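PDB 3OO8: ABC transporter binding protein AcbH from Actinoplanes, which binds beta-D-galactopyranose as the extracellular solute receptor of an ABC transporter, with an exclusive preference for that sugar. Local coordinates for residues G203-M211 with S366-T375. The protein carries 2 engineered substitutions. Residues are numbered along the deposited sequence; the frame is centred on the assembly and turned at random.
Sequences GYDYHIKLM and SVSQFMERDT. Engineered in segment 366-375: Glu-372 (natural residue Asp).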
ATOM      1  N   GLY A 203      -9.952  12.499  -5.255  1.00 12.59           N
ATOM      2  CA  GLY A 203      -9.609  11.574  -6.304  1.00 11.21           C
ATOM      3  C   GLY A 203      -8.119  11.282  -6.382  1.00 11.40           C
ATOM      4  O   GLY A 203      -7.304  11.909  -5.701  1.00 12.79           O
ATOM      5  N   TYR A 204      -7.775  10.309  -7.230  1.00 11.24           N
ATOM      6  CA  TYR A 204      -6.407   9.775  -7.308  1.00 10.88           C
ATOM      7  C   TYR A 204      -5.430  10.781  -7.913  1.00 11.06           C
ATOM      8  O   TYR A 204      -4.327  10.996  -7.396  1.00 10.76           O
ATOM      9  CB  TYR A 204      -6.393   8.505  -8.166  1.00 11.60           C
ATOM     10  CG  TYR A 204      -5.023   7.883  -8.326  1.00 10.80           C
ATOM     11  CD1 TYR A 204      -4.516   7.006  -7.383  1.00 11.87           C
ATOM     12  CD2 TYR A 204      -4.269   8.125  -9.462  1.00 14.07           C
ATOM     13  CE1 TYR A 204      -3.260   6.431  -7.538  1.00 13.79           C
ATOM     14  CE2 TYR A 204      -3.010   7.548  -9.616  1.00 15.68           C
ATOM     15  CZ  TYR A 204      -2.528   6.700  -8.663  1.00 18.64           C
ATOM     16  OH  TYR A 204      -1.279   6.142  -8.837  1.00 26.28           O
ATOM     17  N   ASP A 205      -5.820  11.370  -9.043  1.00 12.14           N
ATOM     18  CA  ASP A 205      -4.924  12.308  -9.700  1.00 14.66           C
ATOM     19  C   ASP A 205      -4.519  13.465  -8.793  1.00 11.44           C
ATOM     20  O   ASP A 205      -3.335  13.828  -8.690  1.00 12.38           O
ATOM     21  CB  ASP A 205      -5.560  12.842 -10.979  1.00 15.00           C
ATOM     22  CG  ASP A 205      -5.624  11.793 -12.081  1.00 26.17           C
ATOM     23  OD1 ASP A 205      -4.866  10.792 -12.023  1.00 29.45           O
ATOM     24  OD2 ASP A 205      -6.440  11.984 -13.009  1.00 34.52           O
ATOM     25  N   TYR A 206      -5.499  14.019  -8.083  1.00 10.09           N
ATOM     26  CA  TYR A 206      -5.211  15.053  -7.079  1.00  9.91           C
ATOM     27  C   TYR A 206      -4.335  14.556  -5.924  1.00  9.09           C
ATOM     28  O   TYR A 206      -3.420  15.253  -5.494  1.00  9.52           O
ATOM     29  CB  TYR A 206      -6.537  15.564  -6.476  1.00 13.29           C
ATOM     30  CG  TYR A 206      -6.378  16.659  -5.441  1.00 10.70           C
ATOM     31  CD1 TYR A 206      -6.440  18.000  -5.801  1.00 14.35           C
ATOM     32  CD2 TYR A 206      -6.243  16.363  -4.080  1.00  7.80           C
ATOM     33  CE1 TYR A 206      -6.304  19.008  -4.841  1.00 12.45           C
ATOM     34  CE2 TYR A 206      -6.069  17.354  -3.131  1.00 10.93           C
ATOM     35  CZ  TYR A 206      -6.156  18.679  -3.502  1.00 12.07           C
ATOM     36  OH  TYR A 206      -6.034  19.668  -2.572  1.00 14.42           O
ATOM     37  N   HIS A 207      -4.643  13.373  -5.373  1.00  9.55           N
ATOM     38  CA  HIS A 207      -3.806  12.840  -4.321  1.00 10.34           C
ATOM     39  C   HIS A 207      -2.346  12.721  -4.755  1.00 11.37           C
ATOM     40  O   HIS A 207      -1.470  13.183  -4.021  1.00 11.33           O
ATOM     41  CB  HIS A 207      -4.360  11.496  -3.817  1.00 10.75           C
ATOM     42  CG  HIS A 207      -3.563  10.876  -2.707  1.00 11.93           C
ATOM     43  ND1 HIS A 207      -3.480  11.410  -1.433  1.00 10.37           N
ATOM     44  CD2 HIS A 207      -2.848   9.722  -2.680  1.00 10.27           C
ATOM     45  CE1 HIS A 207      -2.729  10.621  -0.681  1.00 10.44           C
ATOM     46  NE2 HIS A 207      -2.331   9.594  -1.415  1.00 10.58           N
ATOM     47  N   ILE A 208      -2.091  12.190  -5.958  1.00 10.47           N
ATOM     48  CA  ILE A 208      -0.714  12.056  -6.428  1.00 12.58           C
ATOM     49  C   ILE A 208      -0.061  13.437  -6.656  1.00 10.84           C
ATOM     50  O   ILE A 208       1.108  13.627  -6.309  1.00 13.18           O
ATOM     51  CB  ILE A 208      -0.584  11.121  -7.685  1.00 11.70           C
ATOM     52  CG1 ILE A 208      -1.164   9.738  -7.390  1.00 12.94           C
ATOM     53  CG2 ILE A 208       0.874  10.950  -8.063  1.00 11.44           C
ATOM     54  CD1 ILE A 208      -0.551   9.066  -6.123  1.00 18.07           C
ATOM     55  N   LYS A 209      -0.817  14.399  -7.188  1.00 11.50           N
ATOM     56  CA  LYS A 209      -0.302  15.767  -7.362  1.00 11.85           C
ATOM     57  C   LYS A 209       0.110  16.342  -6.026  1.00 13.49           C
ATOM     58  O   LYS A 209       1.189  16.949  -5.907  1.00 14.08           O
ATOM     59  CB  LYS A 209      -1.334  16.668  -8.026  1.00 12.64           C
ATOM     60  CG  LYS A 209      -1.474  16.494  -9.542  1.00 15.63           C
ATOM     61  CD  LYS A 209      -2.578  17.422 -10.028  1.00 26.00           C
ATOM     62  CE  LYS A 209      -2.673  17.427 -11.535  1.00 31.16           C
ATOM     63  NZ  LYS A 209      -3.820  18.292 -11.933  1.00 43.45           N
ATOM     64  N   LEU A 210      -0.726  16.118  -5.006  1.00 11.05           N
ATOM     65  CA  LEU A 210      -0.409  16.606  -3.675  1.00 10.09           C
ATOM     66  C   LEU A 210       0.866  15.932  -3.154  1.00 12.96           C
ATOM     67  O   LEU A 210       1.752  16.585  -2.602  1.00 12.04           O
ATOM     68  CB  LEU A 210      -1.572  16.366  -2.696  1.00 10.25           C
ATOM     69  CG  LEU A 210      -1.379  16.903  -1.269  1.00 10.25           C
ATOM     70  CD1 LEU A 210      -1.257  18.428  -1.232  1.00 11.60           C
ATOM     71  CD2 LEU A 210      -2.487  16.437  -0.322  1.00  8.92           C
ATOM     72  N   MET A 211       0.960  14.612  -3.358  1.00 10.37           N
ATOM     73  CA  MET A 211       2.160  13.877  -2.971  1.00 11.66           C
ATOM     74  C   MET A 211       3.405  14.402  -3.632  1.00 11.60           C
ATOM     75  O   MET A 211       4.450  14.405  -2.992  1.00 13.37           O
ATOM     76  CB  MET A 211       2.013  12.389  -3.281  1.00 11.44           C
ATOM     77  CG  MET A 211       0.965  11.734  -2.374  1.00 10.83           C
ATOM     78  SD  MET A 211       1.022  11.793  -0.582  1.00 13.61           S
ATOM     79  CE  MET A 211       0.048  13.235  -0.178  1.00 16.34           C
ATOM     80  N   SER A 366      -7.253   2.583 -10.098  1.00 12.91           N
ATOM     81  CA  SER A 366      -5.855   2.912  -9.779  1.00 11.79           C
ATOM     82  C   SER A 366      -5.623   2.579  -8.326  1.00 13.00           C
ATOM     83  O   SER A 366      -6.559   2.654  -7.524  1.00  9.82           O
ATOM     84  CB  SER A 366      -5.584   4.417  -9.926  1.00 13.57           C
ATOM     85  OG  SER A 366      -5.685   4.808 -11.285  1.00 15.38           O
ATOM     86  N   VAL A 367      -4.394   2.200  -7.981  1.00 11.25           N
ATOM     87  CA  VAL A 367      -4.081   1.990  -6.566  1.00 12.51           C
ATOM     88  C   VAL A 367      -2.917   2.874  -6.183  1.00 11.87           C
ATOM     89  O   VAL A 367      -1.928   2.980  -6.919  1.00 12.40           O
ATOM     90  CB  VAL A 367      -3.773   0.503  -6.169  1.00 13.32           C
ATOM     91  CG1 VAL A 367      -5.047  -0.352  -6.257  1.00 14.56           C
ATOM     92  CG2 VAL A 367      -2.622  -0.072  -6.957  1.00 13.33           C
ATOM     93  N   SER A 368      -3.070   3.526  -5.035  1.00  9.64           N
ATOM     94  CA  SER A 368      -1.988   4.310  -4.482  1.00  9.98           C
ATOM     95  C   SER A 368      -1.147   3.377  -3.596  1.00 10.51           C
ATOM     96  O   SER A 368      -1.494   2.200  -3.436  1.00 12.20           O
ATOM     97  CB  SER A 368      -2.563   5.544  -3.782  1.00 10.35           C
ATOM     98  OG  SER A 368      -3.562   5.139  -2.834  1.00 12.68           O
ATOM     99  N   GLN A 369      -0.051   3.882  -3.025  1.00 10.32           N
ATOM    100  CA  GLN A 369       0.952   2.985  -2.441  1.00  8.94           C
ATOM    101  C   GLN A 369       1.218   3.274  -0.970  1.00 12.20           C
ATOM    102  O   GLN A 369       2.223   2.784  -0.445  1.00 12.32           O
ATOM    103  CB  GLN A 369       2.277   3.209  -3.166  1.00  9.85           C
ATOM    104  CG  GLN A 369       2.200   2.961  -4.674  1.00  8.67           C
ATOM    105  CD  GLN A 369       1.684   1.552  -5.001  1.00 12.98           C
ATOM    106  OE1 GLN A 369       2.161   0.563  -4.452  1.00 12.75           O
ATOM    107  NE2 GLN A 369       0.737   1.459  -5.931  1.00 15.05           N
ATOM    108  N   PHE A 370       0.307   4.035  -0.349  1.00 10.35           N
ATOM    109  CA  PHE A 370       0.423   4.548   1.046  1.00 10.77           C
ATOM    110  C   PHE A 370       1.310   5.784   1.052  1.00 11.93           C
ATOM    111  O   PHE A 370       2.253   5.880   0.280  1.00 11.41           O
ATOM    112  CB  PHE A 370       0.901   3.476   2.038  1.00 12.09           C
ATOM    113  CG  PHE A 370       0.817   3.910   3.485  1.00 11.61           C
ATOM    114  CD1 PHE A 370      -0.412   4.040   4.137  1.00 10.28           C
ATOM    115  CD2 PHE A 370       1.987   4.139   4.197  1.00 11.82           C
ATOM    116  CE1 PHE A 370      -0.463   4.425   5.488  1.00 11.97           C
ATOM    117  CE2 PHE A 370       1.927   4.520   5.540  1.00 13.25           C
ATOM    118  CZ  PHE A 370       0.702   4.660   6.170  1.00 10.90           C
ATOM    119  N   MET A 371       0.985   6.744   1.909  1.00  9.39           N
ATOM    120  CA  MET A 371       1.705   8.025   1.877  1.00  9.58           C
ATOM    121  C   MET A 371       3.219   7.889   1.958  1.00 10.72           C
ATOM    122  O   MET A 371       3.950   8.604   1.271  1.00 11.07           O
ATOM    123  CB  MET A 371       1.189   8.955   2.978  1.00 11.17           C
ATOM    124  CG  MET A 371       1.782  10.365   2.812  1.00 13.31           C
ATOM    125  SD  MET A 371       1.345  11.480   4.180  1.00 12.90           S
ATOM    126  CE  MET A 371      -0.440  11.599   3.985  1.00 13.49           C
ATOM    127  N   GLU A 372       3.702   6.954   2.766  1.00 10.84           N
ATOM    128  CA  GLU A 372       5.146   6.764   2.907  1.00 13.10           C
ATOM    129  C   GLU A 372       5.897   6.387   1.624  1.00 11.86           C
ATOM    130  O   GLU A 372       7.128   6.569   1.548  1.00 14.14           O
ATOM    131  CB  GLU A 372       5.419   5.728   3.978  1.00 15.33           C
ATOM    132  CG  GLU A 372       5.066   6.222   5.345  1.00 20.23           C
ATOM    133  CD  GLU A 372       6.258   6.659   6.133  1.00 31.75           C
ATOM    134  OE1 GLU A 372       7.213   7.251   5.550  1.00 27.74           O
ATOM    135  OE2 GLU A 372       6.221   6.371   7.353  1.00 31.55           O
ATOM    136  N   ARG A 373       5.176   5.852   0.642  1.00  9.97           N
ATOM    137  CA  ARG A 373       5.778   5.473  -0.634  1.00 10.25           C
ATOM    138  C   ARG A 373       5.359   6.404  -1.747  1.00 13.39           C
ATOM    139  O   ARG A 373       6.061   6.500  -2.761  1.00 12.90           O
ATOM    140  CB  ARG A 373       5.385   4.028  -0.990  1.00 11.21           C
ATOM    141  CG  ARG A 373       5.975   3.007  -0.048  1.00 11.98           C
ATOM    142  CD  ARG A 373       5.564   1.606  -0.489  1.00 17.19           C
ATOM    143  NE  ARG A 373       6.284   0.573   0.259  1.00 23.92           N
ATOM    144  CZ  ARG A 373       6.282  -0.719  -0.084  1.00 21.43           C
ATOM    145  NH1 ARG A 373       5.614  -1.100  -1.152  1.00 12.33           N
ATOM    146  NH2 ARG A 373       6.972  -1.617   0.615  1.00 21.86           N
ATOM    147  N   ASP A 374       4.247   7.124  -1.584  1.00 11.06           N
ATOM    148  CA  ASP A 374       3.815   8.013  -2.675  1.00  9.20           C
ATOM    149  C   ASP A 374       4.457   9.403  -2.650  1.00 10.05           C
ATOM    150  O   ASP A 374       4.426  10.121  -3.657  1.00 11.51           O
ATOM    151  CB  ASP A 374       2.281   8.154  -2.722  1.00  8.50           C
ATOM    152  CG  ASP A 374       1.607   6.969  -3.403  1.00 12.28           C
ATOM    153  OD1 ASP A 374       2.136   6.537  -4.461  1.00 13.04           O
ATOM    154  OD2 ASP A 374       0.533   6.569  -2.916  1.00 12.27           O
ATOM    155  N   THR A 375       4.979   9.794  -1.499  1.00 11.24           N
ATOM    156  CA  THR A 375       5.700  11.067  -1.389  1.00 13.86           C
ATOM    157  C   THR A 375       7.114  10.753  -0.926  1.00 16.91           C
ATOM    158  O   THR A 375       7.482   9.580  -0.735  1.00 15.98           O
ATOM    159  CB  THR A 375       4.986  12.081  -0.439  1.00 13.36           C
ATOM    160  OG1 THR A 375       5.578  13.382  -0.606  1.00 15.21           O
ATOM    161  CG2 THR A 375       5.071  11.658   1.027  1.00 15.05           C
TER
HETATM  162  O   HOH W   1       0.611   5.490  -6.568  1.00 12.94           O
HETATM  163  O   HOH W   2      -0.898   7.299  -0.671  1.00 11.15           O
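Tyr-204 lays one face of its ring against Ser-366. The CB of Ser-366 sits 3.7 Å from the ring centroid, only 6° off the normal, a CH-pi contact. The opposite face takes CG1 of Ile-208, one helical turn on and offset toward the rim. The ring thus lies between its own helix and the strand. With chi1 at 179°, the ring swings away from the backbone N and extends to the backbone of Val-367 and Ser-368.

Asp-374 is the polar centre. Its OD2 accepts from the backbone N of Gln-369 at 2.8 Å, on the syn side but 33° out of the carboxylate plane. This bond ties the short helix 371-374 back to the turn that leads into it. Two waters link the carboxylate to helix 204-212. One donates to Asp-374 OD1 and bonds Tyr-204 OH, 3.0 Å away. The other donates to Asp-374 OD2 and bonds His-207 NE2, 2.8 Å from either atom. The second water lies in the plane of the imidazole, at its edge. ND1 of His-207 is held by Asn-198.

AcbH has the class 2 fold of solute-binding proteins. Helix 204-212 packs on the segment that brings Arg-373 and position 372 to the galactose site; the engineered Glu-372 replaces the natural Asp. No galactose is bound in this model. Arg-373 has a salt bridge to Asp-301. Strand 366-368 pairs in parallel with strand 295-297, and Ser-368 OG bonds Asp-297.

Farther along the helix, a bend at chi2 brings Met-211 SD to 3.8 Å from Met-371 CG, the two side chains crossing at about a right angle. Met-211 CB lies 3.3 Å from Asp-374 O. Thr-375 OG1 donates to Met-211 O at 2.8 Å, in the carbonyl plane and on a lone pair.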